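Local atomic coordinates of putative NADPH-dependent oxidoreductase (Desulfitobacterium hafniense DCB-2, PDB entry 3DB2), a protein that probably catalyses an NAD(P)-dependent oxidation or reduction, its substrate unidentified, with a Rossmann-fold domain joined to a GFO/IDH/MocA-type C-terminal domain. Residues Thr248-Phe253 against Leu273-Phe278; Lys134-Ile139 against Gln191-Pro196; Met20-Thr25 against Gly47-Cys52; Ile11-Trp16 against Cys35-Glu40; Val200-Lys205 against Thr215-Leu220. All coordinates share one frame; numbering follows the deposited sequence.

Contact 1 of 5, residues Thr248-Phe253 against Leu273-Phe278; sequences TKANLF and LIKREF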
# COMPACT_ATOMS: atom_id res chain seq x y z
N THR C 248 -2.56 -16.44 -4.47
CA THR C 248 -3.90 -16.97 -4.81
C THR C 248 -4.38 -17.97 -3.78
O THR C 248 -5.60 -18.20 -3.68
CB THR C 248 -3.92 -17.59 -6.22
OG1 THR C 248 -2.84 -18.54 -6.25
CG2 THR C 248 -3.66 -16.58 -7.33
N LYS C 249 -3.48 -18.56 -3.01
CA LYS C 249 -3.80 -19.48 -1.93
C LYS C 249 -3.63 -18.87 -0.54
O LYS C 249 -4.20 -19.34 0.43
CB LYS C 249 -2.89 -20.71 -1.93
CG LYS C 249 -2.84 -21.59 -3.16
CD LYS C 249 -2.19 -22.93 -2.83
CE LYS C 249 -0.78 -23.09 -3.34
NZ LYS C 249 -0.64 -23.41 -4.78
N ALA C 250 -2.78 -17.83 -0.44
CA ALA C 250 -2.46 -17.30 0.89
C ALA C 250 -1.82 -15.91 0.80
O ALA C 250 -1.14 -15.67 -0.20
CB ALA C 250 -1.50 -18.27 1.59
N ASN C 251 -2.02 -15.10 1.83
CA ASN C 251 -1.30 -13.82 1.90
C ASN C 251 -0.26 -13.85 3.02
O ASN C 251 -0.47 -14.50 4.03
CB ASN C 251 -2.29 -12.71 2.17
CG ASN C 251 -3.34 -12.55 1.11
OD1 ASN C 251 -3.12 -12.78 -0.06
ND2 ASN C 251 -4.53 -12.15 1.54
N LEU C 252 0.83 -13.12 2.84
CA LEU C 252 1.82 -12.95 3.90
C LEU C 252 1.86 -11.49 4.36
O LEU C 252 1.85 -10.59 3.49
CB LEU C 252 3.19 -13.33 3.39
CG LEU C 252 3.37 -14.68 2.73
CD1 LEU C 252 4.75 -14.79 2.10
CD2 LEU C 252 3.13 -15.77 3.76
N PHE C 253 1.96 -11.32 5.65
CA PHE C 253 2.09 -9.99 6.28
C PHE C 253 3.31 -9.99 7.18
O PHE C 253 3.35 -10.67 8.20
CB PHE C 253 0.87 -9.62 7.11
CG PHE C 253 -0.45 -9.75 6.38
CD1 PHE C 253 -0.74 -8.91 5.32
CD2 PHE C 253 -1.37 -10.72 6.78
CE1 PHE C 253 -1.96 -9.04 4.66
CE2 PHE C 253 -2.58 -10.86 6.10
CZ PHE C 253 -2.85 -10.04 5.03
N LEU C 273 6.00 -12.63 10.99
CA LEU C 273 5.49 -13.00 9.66
C LEU C 273 4.19 -13.77 9.88
O LEU C 273 4.22 -14.72 10.66
CB LEU C 273 6.49 -13.79 8.86
CG LEU C 273 6.06 -14.34 7.49
CD1 LEU C 273 5.69 -13.24 6.52
CD2 LEU C 273 7.14 -15.24 6.90
N ILE C 274 3.12 -13.34 9.22
CA ILE C 274 1.83 -14.02 9.44
C ILE C 274 1.34 -14.45 8.08
O ILE C 274 1.49 -13.72 7.12
CB ILE C 274 0.89 -13.09 10.20
CG1 ILE C 274 1.20 -13.01 11.71
CG2 ILE C 274 -0.56 -13.46 9.91
CD1 ILE C 274 0.43 -14.06 12.50
N LYS C 275 0.81 -15.67 7.99
CA LYS C 275 0.19 -16.24 6.82
C LYS C 275 -1.34 -16.24 7.00
O LYS C 275 -1.85 -16.76 7.99
CB LYS C 275 0.63 -17.68 6.59
CG LYS C 275 0.28 -18.33 5.28
CD LYS C 275 0.48 -19.85 5.36
CE LYS C 275 0.81 -20.45 4.00
NZ LYS C 275 0.80 -21.94 4.05
N ARG C 276 -2.02 -15.68 6.03
CA ARG C 276 -3.48 -15.68 6.01
C ARG C 276 -3.93 -16.68 4.94
O ARG C 276 -3.60 -16.47 3.77
CB ARG C 276 -4.06 -14.30 5.74
CG ARG C 276 -5.59 -14.36 5.58
CD ARG C 276 -6.16 -12.93 5.46
NE ARG C 276 -5.98 -12.31 6.78
CZ ARG C 276 -6.41 -11.08 7.05
NH1 ARG C 276 -7.02 -10.40 6.09
NH2 ARG C 276 -6.21 -10.59 8.27
N GLU C 277 -4.63 -17.75 5.33
CA GLU C 277 -4.93 -18.79 4.35
C GLU C 277 -6.34 -19.31 4.56
O GLU C 277 -6.89 -19.04 5.62
CB GLU C 277 -3.94 -19.95 4.49
CG GLU C 277 -4.06 -20.57 5.87
CD GLU C 277 -3.16 -21.74 6.14
OE1 GLU C 277 -2.46 -22.16 5.20
OE2 GLU C 277 -3.17 -22.20 7.30
N PHE C 278 -6.88 -20.02 3.58
CA PHE C 278 -8.19 -20.64 3.75
C PHE C 278 -8.02 -21.81 4.71
O PHE C 278 -7.04 -22.54 4.54
CB PHE C 278 -8.79 -21.11 2.43
CG PHE C 278 -8.88 -20.03 1.37
CD1 PHE C 278 -9.88 -19.07 1.46
CD2 PHE C 278 -7.96 -19.98 0.34
CE1 PHE C 278 -9.96 -18.08 0.50
CE2 PHE C 278 -8.05 -19.00 -0.63
CZ PHE C 278 -9.05 -18.05 -0.54
O HOH W 1 -5.16 -21.50 1.34
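Phe253 and Arg276 carry the largest side-chain contact of this antiparallel pairing. Phe253 has CG anti to its carbonyl carbon (chi1 -52°), which leans the ring across the neighbouring strand until CE2 lies over one face of the Arg276 guanidinium, 3.8 Å from NE. Ring and guanidinium planes are 71° apart, so the ring offers its edge and the two groups do not stack. Arg276 has CG anti to the backbone N; its CB already lies 3.8 Å from Phe253 CE2, and the bend at chi3 (-69°) brings NE back to the same atom. NE is salt-bridged to Asp292, and NH1 reaches Gly239 O of the second subunit. Phe253 CD2 also packs on Ile274 CG2 at 4.2 Å. The opposite face carries Ala250, Leu252 and Lys275: extended Lys275 runs alongside Leu252, its CG 4.1 Å from Leu252 CD2 and its CE 4.0 Å from Ala250 CB, and its NZ pairs with Glu143. Beneath the side chains, Asn251 and Arg276 exchange two backbone bonds, the one from Arg276 N to Asn251 O measuring 2.8 Å and almost straight, and Phe253 and Ile274 exchange two more. Where the strands part, one water bridges Lys249 O and Phe278 N. Strands 240-247 and 290-295 flank the pair in the sheet; helix 130-140 packs on the Leu252 face, and the second subunit meets Asn251 and Arg276 on the other.

Contact 2 of 5, residues Lys134-Ile139 against Gln191-Pro196; sequences KMKEMI and QFLLGP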
# COMPACT_ATOMS: atom_id res chain seq x y z
N LYS C 134 12.58 -16.84 3.97
CA LYS C 134 11.44 -17.74 4.12
C LYS C 134 10.36 -17.31 3.15
O LYS C 134 9.73 -18.11 2.44
CB LYS C 134 11.01 -17.73 5.59
CG LYS C 134 9.76 -18.54 5.89
CD LYS C 134 10.09 -20.01 5.71
CE LYS C 134 8.82 -20.83 5.56
NZ LYS C 134 8.79 -21.87 6.63
N MSE C 135 10.13 -15.99 3.08
CA MSE C 135 9.11 -15.48 2.15
C MSE C 135 9.43 -15.88 0.72
O MSE C 135 8.55 -16.20 -0.09
CB MSE C 135 8.94 -13.96 2.31
CG MSE C 135 8.32 -13.58 3.65
SE MSE C 135 8.54 -11.64 3.98
CE MSE C 135 7.15 -11.14 2.74
N LYS C 136 10.69 -15.88 0.35
CA LYS C 136 11.18 -16.24 -0.96
C LYS C 136 10.87 -17.72 -1.22
O LYS C 136 10.35 -18.11 -2.28
CB LYS C 136 12.68 -15.95 -1.07
CG LYS C 136 13.26 -16.26 -2.45
CD LYS C 136 12.45 -15.53 -3.50
CE LYS C 136 13.28 -15.28 -4.76
NZ LYS C 136 12.40 -15.27 -5.96
N GLU C 137 11.17 -18.54 -0.25
CA GLU C 137 10.85 -19.98 -0.31
C GLU C 137 9.36 -20.19 -0.56
O GLU C 137 8.98 -20.92 -1.48
CB GLU C 137 11.27 -20.63 0.98
CG GLU C 137 11.34 -22.13 1.11
CD GLU C 137 12.28 -22.45 2.28
OE1 GLU C 137 13.50 -22.55 2.03
OE2 GLU C 137 11.78 -22.57 3.42
N MSE C 138 8.53 -19.52 0.25
CA MSE C 138 7.08 -19.70 0.15
C MSE C 138 6.56 -19.29 -1.21
O MSE C 138 5.65 -19.91 -1.78
CB MSE C 138 6.35 -18.99 1.28
CG MSE C 138 6.65 -19.61 2.63
SE MSE C 138 6.03 -18.56 4.15
CE MSE C 138 4.36 -19.50 4.48
N ILE C 139 7.14 -18.23 -1.79
CA ILE C 139 6.75 -17.79 -3.12
C ILE C 139 7.28 -18.75 -4.17
O ILE C 139 6.61 -19.08 -5.14
CB ILE C 139 7.29 -16.37 -3.36
CG1 ILE C 139 6.58 -15.32 -2.49
CG2 ILE C 139 7.26 -15.96 -4.82
CD1 ILE C 139 7.29 -13.98 -2.48
N GLN C 191 12.67 -6.84 -5.97
CA GLN C 191 13.23 -7.53 -7.14
C GLN C 191 13.86 -8.85 -6.74
O GLN C 191 13.93 -9.77 -7.55
CB GLN C 191 14.18 -6.57 -7.85
CG GLN C 191 13.43 -5.37 -8.45
CD GLN C 191 14.29 -4.47 -9.34
OE1 GLN C 191 14.09 -4.32 -10.53
NE2 GLN C 191 15.28 -3.79 -8.75
N PHE C 192 14.30 -9.00 -5.50
CA PHE C 192 14.71 -10.30 -4.98
C PHE C 192 13.54 -11.29 -4.99
O PHE C 192 13.61 -12.45 -5.41
CB PHE C 192 15.23 -10.14 -3.56
CG PHE C 192 15.35 -11.41 -2.76
CD1 PHE C 192 16.25 -12.39 -3.19
CD2 PHE C 192 14.61 -11.64 -1.61
CE1 PHE C 192 16.38 -13.56 -2.48
CE2 PHE C 192 14.72 -12.83 -0.91
CZ PHE C 192 15.61 -13.78 -1.36
N LEU C 193 12.39 -10.81 -4.51
CA LEU C 193 11.21 -11.65 -4.39
C LEU C 193 10.56 -11.94 -5.75
O LEU C 193 10.19 -13.11 -5.98
CB LEU C 193 10.21 -10.99 -3.45
CG LEU C 193 10.58 -10.85 -1.98
CD1 LEU C 193 9.41 -10.21 -1.22
CD2 LEU C 193 10.95 -12.21 -1.39
N LEU C 194 10.44 -10.94 -6.60
CA LEU C 194 9.70 -11.05 -7.85
C LEU C 194 10.45 -10.84 -9.16
O LEU C 194 9.81 -10.96 -10.23
CB LEU C 194 8.57 -10.00 -7.85
CG LEU C 194 7.51 -10.13 -6.76
CD1 LEU C 194 6.28 -9.35 -7.16
CD2 LEU C 194 7.17 -11.59 -6.49
N GLY C 195 11.73 -10.54 -9.18
CA GLY C 195 12.42 -10.29 -10.43
C GLY C 195 12.35 -8.82 -10.84
O GLY C 195 11.84 -7.98 -10.09
N PRO C 196 12.89 -8.50 -12.00
CA PRO C 196 13.12 -7.11 -12.41
C PRO C 196 11.88 -6.29 -12.70
O PRO C 196 10.90 -6.64 -13.37
CB PRO C 196 13.95 -7.24 -13.71
CG PRO C 196 13.60 -8.59 -14.22
CD PRO C 196 13.40 -9.44 -13.01
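Met135, a selenomethionine, touches the other helix only marginally, its backbone C lying 4.5 Å from Leu193 CD2 while its side chain packs on Leu252 of the sheet. One residue on, Lys136 carries most of the contact. Its CG is anti to the backbone N (chi1 -178°), so CB and CG lie beside the rim of the Phe192 ring, CG 3.6 Å from CZ. The bend at chi2 (54°) carries CD and CE over the ring face, and NZ continues high above it to the last turn of helix 183-194. There NZ donates to Leu193 O at 3.1 Å, approaching from well above the carbonyl plane, and lies an equal 3.1 Å from Phe192 O. A salt bridge from NZ to Asp140 supplies a further partner. The charge is 5.7 Å from the ring centroid, so any cation-pi attraction is weak at most; the aliphatic part of the lysine does the packing. Ile139, a turn further along, puts CD1 4.2 Å from Leu193 CD2, the same methyl that reaches the backbone of Lys136. Gly195 is the first residue beyond the helix, at phi 89°, where a side chain would jam against the preceding carbonyl O. This is a tertiary helix-helix contact in the alpha+beta C-terminal domain of the GFO/IDH/MocA family, where helix 130-140 lies on strands 240-247 and 250-256 of the large mixed sheet.

Contact 3 of 5, residues Met20-Thr25 against Gly47-Cys52; sequences MADAYT and GKRYNC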
# COMPACT_ATOMS: atom_id res chain seq x y z
N MSE C 20 28.96 -2.13 11.14
CA MSE C 20 29.40 -3.24 10.29
C MSE C 20 30.44 -4.07 11.03
O MSE C 20 30.28 -5.29 11.12
CB MSE C 20 29.93 -2.75 8.94
CG MSE C 20 28.91 -2.27 7.92
SE MSE C 20 27.43 -3.52 7.59
CE MSE C 20 28.50 -4.91 6.75
N ALA C 21 31.48 -3.42 11.56
CA ALA C 21 32.56 -4.16 12.20
C ALA C 21 32.10 -4.91 13.44
O ALA C 21 32.57 -6.01 13.74
CB ALA C 21 33.71 -3.20 12.53
N ASP C 22 31.17 -4.35 14.20
CA ASP C 22 30.59 -5.04 15.33
C ASP C 22 30.05 -6.40 14.89
O ASP C 22 30.12 -7.43 15.55
CB ASP C 22 29.48 -4.19 15.94
CG ASP C 22 30.03 -3.09 16.83
OD1 ASP C 22 31.27 -3.03 17.01
OD2 ASP C 22 29.21 -2.29 17.33
N ALA C 23 29.49 -6.47 13.69
CA ALA C 23 29.04 -7.78 13.20
C ALA C 23 30.14 -8.60 12.56
O ALA C 23 30.33 -9.78 12.91
CB ALA C 23 27.89 -7.52 12.25
N TYR C 24 30.89 -8.04 11.60
CA TYR C 24 31.74 -8.89 10.76
C TYR C 24 32.98 -9.35 11.53
O TYR C 24 33.57 -10.37 11.15
CB TYR C 24 32.11 -8.26 9.42
CG TYR C 24 32.92 -7.01 9.33
CD1 TYR C 24 34.28 -7.01 9.62
CD2 TYR C 24 32.34 -5.81 8.95
CE1 TYR C 24 35.04 -5.86 9.55
CE2 TYR C 24 33.09 -4.64 8.86
CZ TYR C 24 34.45 -4.69 9.16
OH TYR C 24 35.22 -3.55 9.09
N THR C 25 33.41 -8.62 12.56
CA THR C 25 34.67 -9.09 13.19
C THR C 25 34.39 -10.32 14.04
O THR C 25 35.33 -10.95 14.54
CB THR C 25 35.35 -7.99 14.01
OG1 THR C 25 34.47 -7.54 15.06
CG2 THR C 25 35.63 -6.79 13.12
N GLY C 47 40.71 2.07 14.85
CA GLY C 47 41.77 1.10 15.02
C GLY C 47 41.95 0.65 16.45
O GLY C 47 42.33 -0.49 16.73
N LYS C 48 41.69 1.54 17.41
CA LYS C 48 41.82 1.10 18.81
C LYS C 48 40.67 0.18 19.17
O LYS C 48 40.84 -0.92 19.70
CB LYS C 48 41.90 2.36 19.67
CG LYS C 48 42.10 2.12 21.15
CD LYS C 48 42.18 3.42 21.94
N ARG C 49 39.46 0.63 18.87
CA ARG C 49 38.24 -0.15 19.10
C ARG C 49 38.36 -1.57 18.57
O ARG C 49 38.08 -2.55 19.25
CB ARG C 49 37.07 0.54 18.39
CG ARG C 49 35.78 -0.26 18.48
CD ARG C 49 35.08 -0.15 19.82
NE ARG C 49 33.68 0.18 19.61
CZ ARG C 49 32.73 -0.70 19.30
NH1 ARG C 49 33.01 -1.99 19.16
NH2 ARG C 49 31.49 -0.25 19.14
N TYR C 50 38.77 -1.72 17.31
CA TYR C 50 38.80 -3.05 16.70
C TYR C 50 40.21 -3.56 16.67
O TYR C 50 40.54 -4.67 16.23
CB TYR C 50 38.12 -2.95 15.32
CG TYR C 50 36.68 -2.48 15.48
CD1 TYR C 50 35.71 -3.36 15.96
CD2 TYR C 50 36.28 -1.20 15.16
CE1 TYR C 50 34.40 -2.96 16.12
CE2 TYR C 50 34.97 -0.79 15.31
CZ TYR C 50 34.03 -1.69 15.80
OH TYR C 50 32.72 -1.29 15.95
N ASN C 51 41.17 -2.77 17.17
CA ASN C 51 42.56 -3.24 17.18
C ASN C 51 43.11 -3.68 15.83
O ASN C 51 43.57 -4.79 15.57
CB ASN C 51 42.73 -4.43 18.14
CG ASN C 51 44.08 -4.18 18.82
OD1 ASN C 51 44.21 -3.13 19.45
ND2 ASN C 51 45.00 -5.12 18.64
N CYS C 52 43.11 -2.77 14.87
CA CYS C 52 43.79 -3.05 13.60
C CYS C 52 44.79 -1.91 13.38
O CYS C 52 44.93 -1.11 14.32
CB CYS C 52 42.77 -3.17 12.49
SG CYS C 52 41.60 -1.79 12.39
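Asp22 OD1 is gripped by two donors from the facing helix. Tyr50 OH gives it a short hydrogen bond of 2.5 Å, arriving from above the carboxylate plane. Arg49 NH1 forms a salt bridge at 3.0 Å on the syn lone pair of OD1, though the N-H is bent (131°). The positive charge and the phenol proton would probably favour the ionised carboxylate. Bends at chi2 (78°) and chi3 fold the arginine back so that the Tyr50 hydroxyl lies over one face of its guanidinium. The phenol ring is sandwiched: Arg49 CG rests on one face and Ala21 CB on the opposite one, 3.7 Å from the centroid in a CH-pi contact. An alanine at Asp22 would remove the acceptor shared by both donors and would probably loosen the Tyr50 ring and leave the arginine less fixed. Farther out, Thr25 OG1 turns back to Ala21 O at 2.8 Å, and its contact with the Tyr50 ring is slight. Asn51, with positive phi, closes helix 40-50 in a Schellman motif. The two neighbouring helices of the Rossmann domain, 15-24 and 40-50, thus meet near their C-terminal ends at the surface, above strand 30-36, where Leu32 receives Thr25 and Cys52.

Contact 4 of 5, residues Ile11-Trp16 against Cys35-Glu40; sequences IGLGRW and CYSRTE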
# COMPACT_ATOMS: atom_id res chain seq x y z
N ILE C 11 37.20 1.24 4.99
CA ILE C 11 37.33 2.58 4.43
C ILE C 11 36.07 3.40 4.66
O ILE C 11 34.98 3.06 4.19
CB ILE C 11 37.71 2.48 2.94
CG1 ILE C 11 39.10 1.88 2.76
CG2 ILE C 11 37.60 3.83 2.28
CD1 ILE C 11 39.35 1.28 1.40
N GLY C 12 36.23 4.48 5.42
CA GLY C 12 35.09 5.36 5.74
C GLY C 12 34.70 5.01 7.17
O GLY C 12 34.07 3.99 7.46
N LEU C 13 35.12 5.81 8.15
CA LEU C 13 34.97 5.29 9.52
C LEU C 13 33.96 6.10 10.32
O LEU C 13 34.20 6.51 11.46
CB LEU C 13 36.35 5.25 10.15
CG LEU C 13 37.42 4.52 9.33
CD1 LEU C 13 38.76 4.60 10.04
CD2 LEU C 13 37.03 3.07 9.11
N GLY C 14 32.80 6.33 9.71
CA GLY C 14 31.60 6.84 10.35
C GLY C 14 30.89 5.80 11.19
O GLY C 14 31.31 4.69 11.49
N ARG C 15 29.71 6.15 11.66
CA ARG C 15 28.82 5.34 12.46
C ARG C 15 28.63 3.96 11.86
O ARG C 15 28.87 2.96 12.52
CB ARG C 15 27.47 6.09 12.56
N TRP C 16 28.19 3.91 10.61
CA TRP C 16 27.87 2.64 9.96
C TRP C 16 29.11 1.77 9.87
O TRP C 16 29.00 0.55 9.99
CB TRP C 16 27.24 2.88 8.57
CG TRP C 16 26.68 1.57 8.08
CD1 TRP C 16 27.11 0.87 6.99
CD2 TRP C 16 25.60 0.82 8.67
NE1 TRP C 16 26.36 -0.28 6.86
CE2 TRP C 16 25.43 -0.32 7.88
CE3 TRP C 16 24.77 1.02 9.78
CZ2 TRP C 16 24.46 -1.28 8.17
CZ3 TRP C 16 23.80 0.07 10.08
CH2 TRP C 16 23.67 -1.05 9.26
N CYS C 35 42.47 0.23 8.52
CA CYS C 35 41.39 1.17 8.26
C CYS C 35 41.94 2.48 7.73
O CYS C 35 43.10 2.91 7.93
CB CYS C 35 40.57 1.32 9.54
SG CYS C 35 41.37 2.40 10.77
N TYR C 36 41.08 3.17 7.00
CA TYR C 36 41.34 4.51 6.47
C TYR C 36 40.11 5.38 6.66
O TYR C 36 39.01 4.90 6.46
CB TYR C 36 41.76 4.42 5.00
CG TYR C 36 41.98 5.80 4.42
CD1 TYR C 36 43.15 6.51 4.68
CD2 TYR C 36 41.00 6.38 3.63
CE1 TYR C 36 43.35 7.77 4.15
CE2 TYR C 36 41.19 7.64 3.09
CZ TYR C 36 42.36 8.33 3.35
OH TYR C 36 42.53 9.59 2.82
N SER C 37 40.34 6.62 7.06
CA SER C 37 39.50 7.80 7.03
C SER C 37 40.37 9.00 6.69
O SER C 37 41.59 8.89 6.89
CB SER C 37 38.80 8.04 8.37
OG SER C 37 37.38 8.09 8.21
N ARG C 38 39.81 10.08 6.19
CA ARG C 38 40.65 11.26 5.93
C ARG C 38 41.17 11.86 7.23
O ARG C 38 42.32 12.27 7.39
CB ARG C 38 39.87 12.28 5.10
CG ARG C 38 39.26 11.73 3.82
CD ARG C 38 37.81 12.17 3.63
NE ARG C 38 36.88 11.04 3.81
CZ ARG C 38 35.56 11.20 3.88
NH1 ARG C 38 35.05 12.43 3.79
NH2 ARG C 38 34.75 10.16 4.03
N THR C 39 40.28 11.88 8.23
CA THR C 39 40.57 12.36 9.57
C THR C 39 41.32 11.34 10.42
O THR C 39 40.75 10.28 10.68
CB THR C 39 39.26 12.71 10.31
OG1 THR C 39 38.53 13.66 9.54
CG2 THR C 39 39.56 13.31 11.67
N GLU C 40 42.52 11.72 10.84
CA GLU C 40 43.41 10.99 11.72
C GLU C 40 42.67 10.47 12.96
O GLU C 40 42.79 9.32 13.37
CB GLU C 40 44.61 11.83 12.18
CG GLU C 40 45.21 11.45 13.52
CD GLU C 40 46.64 11.89 13.75
OE1 GLU C 40 46.89 13.06 14.11
OE2 GLU C 40 47.57 11.07 13.58
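Leu13 loses the most surface here, Tyr36 next. With CG anti to its carbonyl carbon (chi1 -52°), Leu13 lays its branched end against strand 30-36: CD1 meets Cys35 SG at 3.5 Å, and CG lies 3.3 Å from Tyr36 O. Ser37 OG accepts from Leu13 N at 3.2 Å, fixing the loop beyond the strand. Gly12 N donates almost straight (173°) to Tyr36 O at 3.0 Å, part of the parallel bridge in which Tyr36 faces Ile11 and bonds to Ala10 and Gly12. Ile11 CG1 packs on Tyr36 CB at 4.3 Å, CG2 lying off the ring edge. An alanine at Leu13 would remove the methyls packed on Cys35 and Ser37 and would probably slacken the turn. Gly12, at phi 103°, needs to be glycine; with Gly14 it fits the GxGxxA pattern of dinucleotide-binding turns, consistent with a cofactor site. The contact closes the first beta-alpha-beta unit, strand 6-11, helix 15-24 and strand 30-36, with helix 40-50 packed on Leu13 and helix 58-62 on Ile11 and Tyr36.

Contact 5 of 5, residues Val200-Lys205 against Thr215-Leu220; sequences VFNFGK and TVNQTL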
# COMPACT_ATOMS: atom_id res chain seq x y z
N VAL C 200 7.74 2.26 -13.55
CA VAL C 200 7.52 2.97 -12.32
C VAL C 200 6.57 4.15 -12.48
O VAL C 200 6.71 4.83 -13.50
CB VAL C 200 8.87 3.54 -11.80
CG1 VAL C 200 8.72 4.21 -10.44
CG2 VAL C 200 9.93 2.45 -11.73
N PHE C 201 5.71 4.39 -11.50
CA PHE C 201 4.98 5.66 -11.40
C PHE C 201 5.12 6.13 -9.94
O PHE C 201 4.98 5.36 -9.00
CB PHE C 201 3.52 5.60 -11.87
CG PHE C 201 2.88 6.98 -11.77
CD1 PHE C 201 2.98 7.83 -12.87
CD2 PHE C 201 2.22 7.45 -10.65
CE1 PHE C 201 2.44 9.12 -12.81
CE2 PHE C 201 1.67 8.72 -10.60
CZ PHE C 201 1.78 9.55 -11.69
N ASN C 202 5.35 7.43 -9.76
CA ASN C 202 5.41 7.93 -8.38
C ASN C 202 4.66 9.25 -8.21
O ASN C 202 4.76 10.12 -9.07
CB ASN C 202 6.86 8.13 -7.94
CG ASN C 202 7.08 8.46 -6.50
OD1 ASN C 202 6.82 7.69 -5.58
ND2 ASN C 202 7.62 9.63 -6.19
N PHE C 203 3.97 9.40 -7.09
CA PHE C 203 3.53 10.68 -6.56
C PHE C 203 4.39 10.99 -5.33
O PHE C 203 4.54 10.12 -4.44
CB PHE C 203 2.08 10.73 -6.20
CG PHE C 203 1.04 10.79 -7.31
CD1 PHE C 203 1.18 11.66 -8.37
CD2 PHE C 203 -0.10 9.98 -7.24
CE1 PHE C 203 0.24 11.78 -9.38
CE2 PHE C 203 -1.04 10.08 -8.25
CZ PHE C 203 -0.88 10.95 -9.32
N GLY C 204 4.96 12.18 -5.23
CA GLY C 204 5.70 12.45 -3.99
C GLY C 204 6.05 13.94 -3.86
O GLY C 204 6.13 14.64 -4.87
N LYS C 205 6.24 14.36 -2.61
CA LYS C 205 6.51 15.78 -2.34
C LYS C 205 7.03 15.99 -0.93
O LYS C 205 6.90 15.13 -0.06
CB LYS C 205 5.22 16.58 -2.52
CG LYS C 205 4.15 16.21 -1.51
CD LYS C 205 2.81 16.88 -1.75
CE LYS C 205 2.12 16.38 -3.01
NZ LYS C 205 1.43 15.07 -2.90
N THR C 215 9.70 14.29 0.98
CA THR C 215 9.76 13.46 2.17
C THR C 215 8.70 12.36 2.24
O THR C 215 8.75 11.59 3.21
CB THR C 215 9.63 14.28 3.47
OG1 THR C 215 8.44 15.03 3.59
CG2 THR C 215 10.75 15.34 3.50
N VAL C 216 7.82 12.33 1.24
CA VAL C 216 6.71 11.36 1.19
C VAL C 216 6.51 10.93 -0.26
O VAL C 216 6.33 11.79 -1.13
CB VAL C 216 5.41 11.95 1.73
CG1 VAL C 216 4.24 10.98 1.54
CG2 VAL C 216 5.50 12.33 3.20
N ASN C 217 6.61 9.65 -0.54
CA ASN C 217 6.41 9.06 -1.83
C ASN C 217 5.40 7.88 -1.70
O ASN C 217 5.41 7.20 -0.69
CB ASN C 217 7.62 8.47 -2.52
CG ASN C 217 8.76 9.46 -2.72
OD1 ASN C 217 8.74 10.23 -3.66
ND2 ASN C 217 9.71 9.33 -1.80
N GLN C 218 4.63 7.72 -2.76
CA GLN C 218 3.92 6.47 -3.02
C GLN C 218 4.26 6.10 -4.47
O GLN C 218 4.02 6.86 -5.38
CB GLN C 218 2.44 6.63 -2.79
CG GLN C 218 2.14 6.74 -1.30
CD GLN C 218 0.67 6.73 -0.95
OE1 GLN C 218 -0.10 7.46 -1.58
NE2 GLN C 218 0.24 5.93 0.02
N THR C 219 4.80 4.89 -4.63
CA THR C 219 5.35 4.47 -5.91
C THR C 219 4.65 3.17 -6.34
O THR C 219 4.58 2.28 -5.47
CB THR C 219 6.86 4.19 -5.81
OG1 THR C 219 7.46 5.34 -5.23
CG2 THR C 219 7.41 3.95 -7.20
N LEU C 220 4.23 3.15 -7.59
CA LEU C 220 3.75 1.92 -8.20
C LEU C 220 4.81 1.37 -9.16
O LEU C 220 5.49 2.08 -9.89
CB LEU C 220 2.45 2.13 -8.97
CG LEU C 220 1.29 2.66 -8.14
CD1 LEU C 220 0.03 2.70 -9.02
CD2 LEU C 220 1.06 1.85 -6.88
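Asn202 leaves its strand with CG anti to the backbone N (chi1 -172°), which swings the amide across to the partner strand. Its CB is 3.9 Å from Thr219 OG1, and CG lies 3.4 Å from the same hydroxyl. At the tip OD1 accepts a very short bond of 2.5 Å from Thr219 OG1, the donor oxygen standing above the carbonyl plane. OD1 also lies 2.9 Å from Gln218 O, a crowding of two acceptors with no bond between them. The other branch, ND2, donates to Asn217 OD1 at 2.8 Å with the acceptor near its own amide plane; the two amides are turned 43° apart. Both branches thus bond to side chains on the same sheet face, and Asn217 ND2 continues the network to Gly176 O and Thr233. Next to them Val200 CG1 packs on Thr219 CG2 at 3.5 Å, and Gly204 faces Asn217 where a CB would clash with OD1. The backbones pair regularly, Leu220 N to Phe201 O being the shortest of these bonds, until Thr215 and Val216 both donate to Lys205 O in a classic beta bulge. This hairpin of strands 197-205 and 216-223 lies between strands 228-234 and 347-348. Helix 324-343 packs on Val200, Asn202 and, through Ser340, Phe201, whose ring also stacks on Phe201 of the second subunit.

How the contacts relate
Contacts 3 and 4 belong to the Rossmann domain and contacts 1, 2 and 5 to the C-terminal part. In the first group the segments alternate along the chain, both contacts use helix 15-24, and their centres are 12 Å apart, touching where Gly47 N lies 4.1 Å from Cys35 SG. The centre of contact 4, whose glycine turn is probably at the cofactor site, lies about 35 Å from that of contact 2. Contacts 1 and 2 meet directly: Leu273 CD2 is 3.8 Å from Met135 CG, so helix meets sheet. Contacts 1 and 5 occupy one mixed sheet, centres about 27 Å apart, and both reach the second subunit; contact 5 opens shortly after contact 2, helix 183-194 leading into strand 197-205.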